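Local atomic coordinates of C381 turret protein (Sulfolobus turreted icosahedral virus, PDB entry 4IND), a protein that probably builds the turrets of an archaeal virus, folding into three jelly-roll domains and assembling as a pentamer. Residues 64-69 and 131-136; 82-87 and 138-143; 309-314 and 332-337. All coordinates share one frame; numbering follows the deposited sequence. Where two conformers were deposited one is given.

Interaction 1 of 3, residues 64-69 and 131-136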
loop_
_atom_site.group_PDB
_atom_site.type_symbol
_atom_site.label_atom_id
_atom_site.label_comp_id
_atom_site.label_asym_id
_atom_site.label_seq_id
_atom_site.Cartn_x
_atom_site.Cartn_y
_atom_site.Cartn_z
ATOM N N GLY A 64 50.440 1.249 -11.529
ATOM C CA GLY A 64 50.765 0.864 -10.168
ATOM C C GLY A 64 49.690 -0.036 -9.597
ATOM O O GLY A 64 49.006 -0.731 -10.346
ATOM N N PRO A 65 49.542 -0.035 -8.264
ATOM C CA PRO A 65 48.565 -0.910 -7.616
ATOM C C PRO A 65 47.161 -0.496 -7.989
ATOM O O PRO A 65 46.941 0.662 -8.368
ATOM C CB PRO A 65 48.811 -0.657 -6.123
ATOM C CG PRO A 65 49.451 0.711 -6.074
ATOM C CD PRO A 65 50.306 0.769 -7.292
ATOM N N ASN A 66 46.219 -1.422 -7.889
ATOM C CA ASN A 66 44.832 -1.074 -8.087
ATOM C C ASN A 66 44.419 -0.005 -7.087
ATOM O O ASN A 66 44.953 0.069 -5.982
ATOM C CB ASN A 66 43.932 -2.297 -7.911
ATOM C CG ASN A 66 44.197 -3.387 -8.938
ATOM O OD1 ASN A 66 44.840 -3.159 -9.977
ATOM N ND2 ASN A 66 43.708 -4.585 -8.646
ATOM N N ALA A 67 43.478 0.837 -7.482
ATOM C CA ALA A 67 42.788 1.705 -6.526
ATOM C C ALA A 67 41.625 0.911 -5.932
ATOM O O ALA A 67 41.307 -0.184 -6.406
ATOM C CB ALA A 67 42.286 2.954 -7.215
ATOM N N SER A 68 40.990 1.456 -4.895
ATOM C CA SER A 68 39.841 0.814 -4.287
ATOM C C SER A 68 38.783 1.838 -3.949
ATOM O O SER A 68 39.088 2.995 -3.678
ATOM C CB SER A 68 40.238 0.096 -2.994
ATOM O OG SER A 68 41.279 -0.827 -3.213
ATOM N N ILE A 69 37.533 1.405 -3.959
ATOM C CA ILE A 69 36.480 2.172 -3.331
ATOM C C ILE A 69 36.061 1.370 -2.107
ATOM O O ILE A 69 35.839 0.168 -2.190
ATOM C CB ILE A 69 35.301 2.375 -4.275
ATOM C CG1 ILE A 69 35.732 3.268 -5.445
ATOM C CG2 ILE A 69 34.121 3.035 -3.524
ATOM C CD1 ILE A 69 34.730 3.324 -6.582
ATOM N N TYR A 131 33.293 -2.726 -0.927
ATOM C CA TYR A 131 34.696 -2.824 -1.355
ATOM C C TYR A 131 34.786 -3.248 -2.817
ATOM O O TYR A 131 34.201 -4.248 -3.209
ATOM C CB TYR A 131 35.414 -3.867 -0.510
ATOM C CG TYR A 131 36.874 -4.107 -0.919
ATOM C CD1 TYR A 131 37.861 -3.194 -0.613
ATOM C CD2 TYR A 131 37.243 -5.258 -1.584
ATOM C CE1 TYR A 131 39.193 -3.426 -0.974
ATOM C CE2 TYR A 131 38.553 -5.500 -1.941
ATOM C CZ TYR A 131 39.527 -4.582 -1.636
ATOM O OH TYR A 131 40.847 -4.814 -2.001
ATOM N N ILE A 132 35.531 -2.499 -3.617
ATOM C CA ILE A 132 35.852 -2.942 -4.973
ATOM C C ILE A 132 37.200 -2.363 -5.403
ATOM O O ILE A 132 37.524 -1.217 -5.089
ATOM C CB ILE A 132 34.731 -2.569 -5.981
ATOM C CG1 ILE A 132 34.951 -3.264 -7.339
ATOM C CG2 ILE A 132 34.622 -1.062 -6.146
ATOM C CD1 ILE A 132 33.771 -3.072 -8.298
ATOM N N GLN A 133 37.983 -3.159 -6.114
ATOM C CA GLN A 133 39.257 -2.691 -6.652
ATOM C C GLN A 133 39.090 -2.284 -8.106
ATOM O O GLN A 133 38.314 -2.892 -8.853
ATOM C CB GLN A 133 40.334 -3.775 -6.539
ATOM C CG GLN A 133 40.770 -4.089 -5.128
ATOM C CD GLN A 133 42.013 -4.967 -5.093
ATOM O OE1 GLN A 133 42.887 -4.859 -5.947
ATOM N NE2 GLN A 133 42.079 -5.860 -4.118
ATOM N N LEU A 134 39.830 -1.253 -8.504
ATOM C CA LEU A 134 39.790 -0.739 -9.864
ATOM C C LEU A 134 41.199 -0.711 -10.412
ATOM O O LEU A 134 42.082 -0.114 -9.802
ATOM C CB LEU A 134 39.190 0.676 -9.868
ATOM C CG LEU A 134 37.793 0.798 -9.250
ATOM C CD1 LEU A 134 37.389 2.252 -9.056
ATOM C CD2 LEU A 134 36.764 0.049 -10.079
ATOM N N PRO A 135 41.425 -1.349 -11.571
ATOM C CA PRO A 135 42.777 -1.459 -12.144
ATOM C C PRO A 135 43.249 -0.175 -12.821
ATOM O O PRO A 135 42.432 0.670 -13.211
ATOM C CB PRO A 135 42.625 -2.579 -13.202
ATOM C CG PRO A 135 41.187 -2.493 -13.607
ATOM C CD PRO A 135 40.423 -2.105 -12.349
ATOM N N PRO A 136 44.573 -0.030 -12.968
ATOM C CA PRO A 136 45.198 1.098 -13.667
ATOM C C PRO A 136 44.601 1.343 -15.051
ATOM O O PRO A 136 44.350 0.393 -15.808
ATOM C CB PRO A 136 46.658 0.656 -13.794
ATOM C CG PRO A 136 46.863 -0.241 -12.625
ATOM C CD PRO A 136 45.575 -0.998 -12.474
HETATM O O HOH W 1 42.467 -2.776 -1.477
#

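Interaction 2 of 3, residues 82-87 and 138-143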
loop_
_atom_site.group_PDB
_atom_site.type_symbol
_atom_site.label_atom_id
_atom_site.label_comp_id
_atom_site.label_asym_id
_atom_site.label_seq_id
_atom_site.Cartn_x
_atom_site.Cartn_y
_atom_site.Cartn_z
ATOM N N ILE A 82 24.556 -0.557 -6.967
ATOM C CA ILE A 82 25.634 0.389 -7.242
ATOM C C ILE A 82 25.907 0.377 -8.743
ATOM O O ILE A 82 26.004 -0.694 -9.360
ATOM C CB ILE A 82 26.885 -0.005 -6.474
ATOM C CG1 ILE A 82 26.686 0.319 -4.988
ATOM C CG2 ILE A 82 28.121 0.697 -7.029
ATOM C CD1 ILE A 82 27.757 -0.235 -4.097
ATOM N N ARG A 83 25.997 1.565 -9.335
ATOM C CA ARG A 83 26.444 1.693 -10.715
ATOM C C ARG A 83 27.693 2.563 -10.738
ATOM O O ARG A 83 27.705 3.674 -10.201
ATOM C CB ARG A 83 25.338 2.264 -11.601
ATOM C CG ARG A 83 24.179 1.265 -11.870
ATOM C CD ARG A 83 22.985 1.963 -12.467
ATOM N NE ARG A 83 22.399 2.906 -11.522
ATOM C CZ ARG A 83 21.639 3.939 -11.864
ATOM N NH1 ARG A 83 21.363 4.171 -13.140
ATOM N NH2 ARG A 83 21.161 4.739 -10.925
ATOM N N ILE A 84 28.749 2.048 -11.352
ATOM C CA ILE A 84 29.958 2.850 -11.551
ATOM C C ILE A 84 30.188 3.026 -13.039
ATOM O O ILE A 84 30.441 2.050 -13.738
ATOM C CB ILE A 84 31.202 2.177 -10.949
ATOM C CG1 ILE A 84 30.890 1.574 -9.577
ATOM C CG2 ILE A 84 32.359 3.208 -10.827
ATOM C CD1 ILE A 84 32.102 0.901 -8.892
ATOM N N LYS A 85 30.107 4.260 -13.538
ATOM C CA LYS A 85 30.379 4.493 -14.957
ATOM C C LYS A 85 31.872 4.643 -15.120
ATOM O O LYS A 85 32.496 5.525 -14.511
ATOM C CB LYS A 85 29.688 5.756 -15.494
ATOM C CG LYS A 85 29.874 5.896 -17.015
ATOM C CD LYS A 85 29.278 7.206 -17.586
ATOM C CE LYS A 85 27.760 7.183 -17.566
ATOM N NZ LYS A 85 27.211 6.120 -18.434
ATOM N N VAL A 86 32.470 3.781 -15.927
ATOM C CA VAL A 86 33.932 3.869 -16.103
ATOM C C VAL A 86 34.287 3.892 -17.579
ATOM O O VAL A 86 33.453 3.597 -18.439
ATOM C CB VAL A 86 34.690 2.698 -15.421
ATOM C CG1 VAL A 86 34.397 2.639 -13.933
ATOM C CG2 VAL A 86 34.330 1.379 -16.096
ATOM N N TYR A 87 35.534 4.244 -17.877
ATOM C CA TYR A 87 36.036 4.210 -19.231
ATOM C C TYR A 87 37.454 3.633 -19.208
ATOM O O TYR A 87 38.331 4.100 -18.464
ATOM C CB TYR A 87 36.040 5.607 -19.882
ATOM C CG TYR A 87 36.634 5.587 -21.276
ATOM C CD1 TYR A 87 35.856 5.261 -22.370
ATOM C CD2 TYR A 87 37.983 5.885 -21.496
ATOM C CE1 TYR A 87 36.384 5.237 -23.646
ATOM C CE2 TYR A 87 38.532 5.865 -22.782
ATOM C CZ TYR A 87 37.722 5.528 -23.852
ATOM O OH TYR A 87 38.229 5.489 -25.139
ATOM N N LEU A 138 41.698 2.737 -15.728
ATOM C CA LEU A 138 40.245 2.960 -15.689
ATOM C C LEU A 138 39.968 4.394 -15.247
ATOM O O LEU A 138 40.461 4.843 -14.211
ATOM C CB LEU A 138 39.566 2.010 -14.712
ATOM C CG LEU A 138 38.945 0.708 -15.180
ATOM C CD1 LEU A 138 37.963 0.226 -14.108
ATOM C CD2 LEU A 138 38.263 0.847 -16.554
ATOM N N ALA A 139 39.212 5.121 -16.053
ATOM C CA ALA A 139 38.678 6.415 -15.659
ATOM C C ALA A 139 37.362 6.168 -14.908
ATOM O O ALA A 139 36.545 5.347 -15.340
ATOM C CB ALA A 139 38.411 7.247 -16.921
ATOM N N ILE A 140 37.155 6.872 -13.797
ATOM C CA ILE A 140 35.912 6.750 -13.046
ATOM C C ILE A 140 35.057 7.991 -13.264
ATOM O O ILE A 140 35.416 9.079 -12.825
ATOM C CB ILE A 140 36.203 6.571 -11.551
ATOM C CG1 ILE A 140 37.302 5.525 -11.354
ATOM C CG2 ILE A 140 34.940 6.194 -10.789
ATOM C CD1 ILE A 140 37.908 5.517 -9.957
ATOM N N LEU A 141 33.919 7.829 -13.938
ATOM C CA LEU A 141 33.116 8.993 -14.338
ATOM C C LEU A 141 31.978 9.321 -13.365
ATOM O O LEU A 141 31.703 10.502 -13.100
ATOM C CB LEU A 141 32.537 8.822 -15.749
ATOM C CG LEU A 141 33.426 8.392 -16.916
ATOM C CD1 LEU A 141 32.796 8.801 -18.251
ATOM C CD2 LEU A 141 34.813 8.937 -16.801
ATOM N N GLU A 142 31.301 8.287 -12.874
ATOM C CA GLU A 142 30.160 8.476 -11.963
ATOM C C GLU A 142 30.103 7.321 -10.993
ATOM O O GLU A 142 30.524 6.228 -11.308
ATOM C CB GLU A 142 28.825 8.564 -12.709
ATOM C CG GLU A 142 28.668 9.734 -13.670
ATOM C CD GLU A 142 27.372 9.638 -14.508
ATOM O OE1 GLU A 142 27.474 9.674 -15.756
ATOM O OE2 GLU A 142 26.259 9.561 -13.927
ATOM N N PHE A 143 29.573 7.573 -9.804
ATOM C CA PHE A 143 29.383 6.517 -8.824
ATOM C C PHE A 143 28.025 6.766 -8.205
ATOM O O PHE A 143 27.782 7.851 -7.666
ATOM C CB PHE A 143 30.468 6.556 -7.753
ATOM C CG PHE A 143 30.383 5.415 -6.753
ATOM C CD1 PHE A 143 30.969 4.187 -7.020
ATOM C CD2 PHE A 143 29.689 5.588 -5.554
ATOM C CE1 PHE A 143 30.886 3.145 -6.099
ATOM C CE2 PHE A 143 29.598 4.567 -4.626
ATOM C CZ PHE A 143 30.204 3.344 -4.886
#

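Interaction 3 of 3, residues 309-314 and 332-337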
loop_
_atom_site.group_PDB
_atom_site.type_symbol
_atom_site.label_atom_id
_atom_site.label_comp_id
_atom_site.label_asym_id
_atom_site.label_seq_id
_atom_site.Cartn_x
_atom_site.Cartn_y
_atom_site.Cartn_z
ATOM N N THR A 309 -15.125 -51.103 4.697
ATOM C CA THR A 309 -14.758 -51.436 6.066
ATOM C C THR A 309 -13.418 -52.162 6.116
ATOM O O THR A 309 -12.824 -52.313 7.182
ATOM C CB THR A 309 -15.843 -52.288 6.746
ATOM O OG1 THR A 309 -16.109 -53.445 5.947
ATOM C CG2 THR A 309 -17.123 -51.491 6.892
ATOM N N ALA A 310 -12.940 -52.594 4.953
ATOM C CA ALA A 310 -11.630 -53.236 4.848
ATOM C C ALA A 310 -10.478 -52.231 4.903
ATOM O O ALA A 310 -9.325 -52.628 5.034
ATOM C CB ALA A 310 -11.544 -54.072 3.581
ATOM N N VAL A 311 -10.795 -50.940 4.800
ATOM C CA VAL A 311 -9.792 -49.879 4.904
ATOM C C VAL A 311 -9.802 -49.306 6.316
ATOM O O VAL A 311 -10.823 -48.804 6.778
ATOM C CB VAL A 311 -10.059 -48.741 3.891
ATOM C CG1 VAL A 311 -8.915 -47.710 3.909
ATOM C CG2 VAL A 311 -10.247 -49.307 2.498
ATOM N N THR A 312 -8.661 -49.385 6.992
ATOM C CA THR A 312 -8.551 -48.971 8.390
ATOM C C THR A 312 -7.899 -47.605 8.552
ATOM O O THR A 312 -8.051 -46.951 9.584
ATOM C CB THR A 312 -7.722 -49.980 9.186
ATOM O OG1 THR A 312 -6.411 -50.081 8.611
ATOM C CG2 THR A 312 -8.388 -51.348 9.169
ATOM N N GLN A 313 -7.156 -47.185 7.536
ATOM C CA GLN A 313 -6.513 -45.884 7.574
ATOM C C GLN A 313 -6.480 -45.262 6.197
ATOM O O GLN A 313 -6.160 -45.919 5.214
ATOM C CB GLN A 313 -5.090 -45.982 8.128
ATOM C CG GLN A 313 -4.345 -44.640 8.124
ATOM C CD GLN A 313 -2.901 -44.756 8.592
ATOM O OE1 GLN A 313 -2.280 -45.818 8.483
ATOM N NE2 GLN A 313 -2.358 -43.658 9.117
ATOM N N CYS A 314 -6.813 -43.983 6.136
ATOM C CA CYS A 314 -6.753 -43.260 4.885
ATOM C C CYS A 314 -6.665 -41.785 5.226
ATOM O O CYS A 314 -7.689 -41.121 5.393
ATOM C CB CYS A 314 -7.987 -43.572 4.029
ATOM S SG CYS A 314 -7.894 -42.899 2.351
ATOM N N ASP A 332 -8.793 -36.730 7.163
ATOM C CA ASP A 332 -8.876 -38.144 7.450
ATOM C C ASP A 332 -10.169 -38.648 6.816
ATOM O O ASP A 332 -11.261 -38.291 7.252
ATOM C CB ASP A 332 -8.872 -38.375 8.956
ATOM C CG ASP A 332 -8.867 -39.844 9.318
ATOM O OD1 ASP A 332 -9.415 -40.657 8.542
ATOM O OD2 ASP A 332 -8.313 -40.192 10.376
ATOM N N PHE A 333 -10.049 -39.450 5.762
ATOM C CA PHE A 333 -11.225 -39.867 5.000
ATOM C C PHE A 333 -12.089 -40.881 5.740
ATOM O O PHE A 333 -13.267 -41.062 5.419
ATOM C CB PHE A 333 -10.815 -40.391 3.620
ATOM C CG PHE A 333 -10.210 -39.347 2.754
ATOM C CD1 PHE A 333 -11.010 -38.517 1.985
ATOM C CD2 PHE A 333 -8.832 -39.162 2.722
ATOM C CE1 PHE A 333 -10.437 -37.521 1.181
ATOM C CE2 PHE A 333 -8.261 -38.175 1.924
ATOM C CZ PHE A 333 -9.061 -37.355 1.156
ATOM N N ILE A 334 -11.508 -41.550 6.728
ATOM C CA ILE A 334 -12.277 -42.475 7.555
ATOM C C ILE A 334 -13.063 -41.689 8.598
ATOM O O ILE A 334 -14.272 -41.802 8.688
ATOM C CB ILE A 334 -11.371 -43.491 8.280
ATOM C CG1 ILE A 334 -10.470 -44.235 7.287
ATOM C CG2 ILE A 334 -12.205 -44.454 9.113
ATOM C CD1 ILE A 334 -11.222 -44.987 6.218
ATOM N N ALA A 335 -12.357 -40.880 9.380
ATOM C CA ALA A 335 -12.963 -40.111 10.468
ATOM C C ALA A 335 -13.849 -38.971 9.965
ATOM O O ALA A 335 -14.878 -38.660 10.563
ATOM C CB ALA A 335 -11.867 -39.552 11.386
ATOM N N GLY A 336 -13.440 -38.346 8.868
ATOM C CA GLY A 336 -14.116 -37.155 8.373
ATOM C C GLY A 336 -15.088 -37.366 7.223
ATOM O O GLY A 336 -15.936 -36.514 6.966
ATOM N N GLY A 337 -14.979 -38.496 6.528
ATOM C CA GLY A 337 -15.826 -38.752 5.370
ATOM C C GLY A 337 -15.051 -38.729 4.065
ATOM O O GLY A 337 -13.927 -38.221 4.008
#

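Interaction 1 of 3, residues 64-69 and 131-136
Asn66 and Gln133 meet tip to tip above the sheet, their side chains crossing at about a right angle and their amide planes turned 59° apart. Asn66 ND2 donates to Gln133 OE1 at 2.8 Å, the acceptor lying close to the plane of the Asn66 amide and the donor in the Gln133 carbonyl plane. At the other end of the Gln133 amide, NE2 donates to Tyr131 OH at 2.7 Å, and the two bonds together hold the amide in its orientation. A water bonded to that hydroxyl, in the plane of the tyrosine ring, also bonds Ser68 OG at 2.9 Å, so a polar chain runs from Asn66 to Ser68. Asn66 OD1 points the other way and rests 3.4 Å from Pro136 CD.

On the face carrying Ala67, Ile69, Ile132 and Leu134 the contact is apolar. Ile69 CD1 reaches Leu134 CD1 at 3.8 Å as the two side chains cross obliquely, while Ile69 CB lies against Ile132 CG2. This face turns to Phe143 and Ile140 across the domain; on the polar side, the Tyr131 ring stacks on Tyr50 of a neighbouring subunit.

Four backbone bonds, two each for the Ala67-Leu134 and Ile69-Ile132 pairs, hold this register: an antiparallel pair of a middle strand and an outer one, polar outside and apolar inside, characteristic of one sheet of a jelly-roll sandwich.

Interaction 2 of 3, residues 82-87 and 138-143
Strands 82-87 and 138-143 run antiparallel, their axes 4.6 Å apart at closest approach and 142° between directions, with a classic beta bulge where Leu141 and Glu142 both face Lys85. They are the two central strands of a four-stranded jelly-roll sheet. Lys85 O marks the bulge: Leu141 N donates to it at 2.8 Å, nearly along the C=O axis, and Glu142 N adds a weak bond. Leu141 has a psi of -41°, outside the extended range, which accommodates the extra residue and shifts the register by one. Beyond the bulge, Tyr87 and Ala139 exchange two backbone bonds, the one from Tyr87 N arriving on a lone pair of Ala139 O.

The face bearing Ile84, Val86, Ile140 and Phe143 is apolar. Phe143 has CG anti to its backbone N, which lays the ring alongside Ile84, with CD1 3.7 Å from Ile84 CG1; the Ile82 side chain crosses Phe143 obliquely, Ile82 CG2 reaching Phe143 CE1 at 3.8 Å. Ile84 CG2 also lies beside Ile140 CG2, the two side chains pointing the same way. Leu134 packs on Ile140 from the facing sheet.

On the other face Lys85 and Glu142 run side by side without forming a salt bridge. Lys85 NZ pairs instead with Glu115 and Glu117, and with Asp72 of a neighbouring subunit, a cluster that should stabilise its charge. Glu142 OE2 is bonded to Tyr19 OH and to the Glu74 backbone N of that neighbouring subunit, so this face is also an interface. The turn at chi3 (-71°) swings Lys85 CE to 3.1 Å from Glu142 OE1, and the turn at chi4 then sets Lys85 NZ, which stays 4.5 Å from Glu142 OE1.

Interaction 3 of 3, residues 309-314 and 332-337
Phe333 N donates to Cys314 O at 2.9 Å, the one hydrogen bond between the two segments, and the donor lies nearly on the C=O axis, with an angle of 178° at the oxygen. The same oxygen, Cys314 O, lies in the plane of the Phe333 ring, at its edge, 3.5 Å from Phe333 CD2. Cys314 SG, anti to its backbone N, also comes to Phe333 CD2, at 3.9 Å; measured against the whole ring it is oblique, 56° off the normal, in a sulfur-aromatic contact.

Ile334 supplies the second apolar touch. Its CG1 lies 4.1 Å from Cys314 CB, and the bend at chi2 (-58°) places Ile334 CD1 3.9 Å from Val311 O, with Val311 CG1 somewhat farther off. The isoleucine thus spans from Cys314 back along the strand to Val311.

These positions are consistent with being set by the turn that leaves strand 328-332. Asp332 OD1 accepts from Ile334 N at 2.9 Å through its anti lone pair, forming an Asx turn, and from Ala335 N at 3.1 Å from above the carboxylate plane. Gly336 N closes on Asp332 O within the same turn, and Asp332 OD2 is held by Gln315 NE2.

Farther out, strands 311-319 and 328-332 are neighbours in one sheet of the third, nucleoplasmin-like/VP jelly roll. Phe333 is buried against Ala302, Val304 and Leu369 of the facing sheet, with Trp331 edge-to-face to it. Cys314 packs on Val304 and Ile367, so both side chains belong to the sandwich interior. Phe271 of a neighbouring subunit packs on Asp332 and Ala335.

The Asp332 carboxylate is probably kept ionised by its N-H donors, which would help fix the turn that presents Phe333 N to Cys314 O.

Overall arrangement
Interactions 1 and 2 belong to the first domain, on the facing sheets of one jelly roll. Their centres are 12 Å apart and they touch across the sandwich, most closely at Leu134 CD1 and Ile140 CD1 (3.4 Å). Their segments alternate along the chain: strand 67-71 precedes 78-88, and 130-134 precedes 138-147, so each successive pair passes from one sheet to the other. Interaction 3 comes later, in the third domain, beyond the chain's centre and about 70 Å from both other centres. The contacts therefore mark opposite ends of an elongated three-domain subunit, and residues at each of them meet neighbouring subunits of the five-chain assembly.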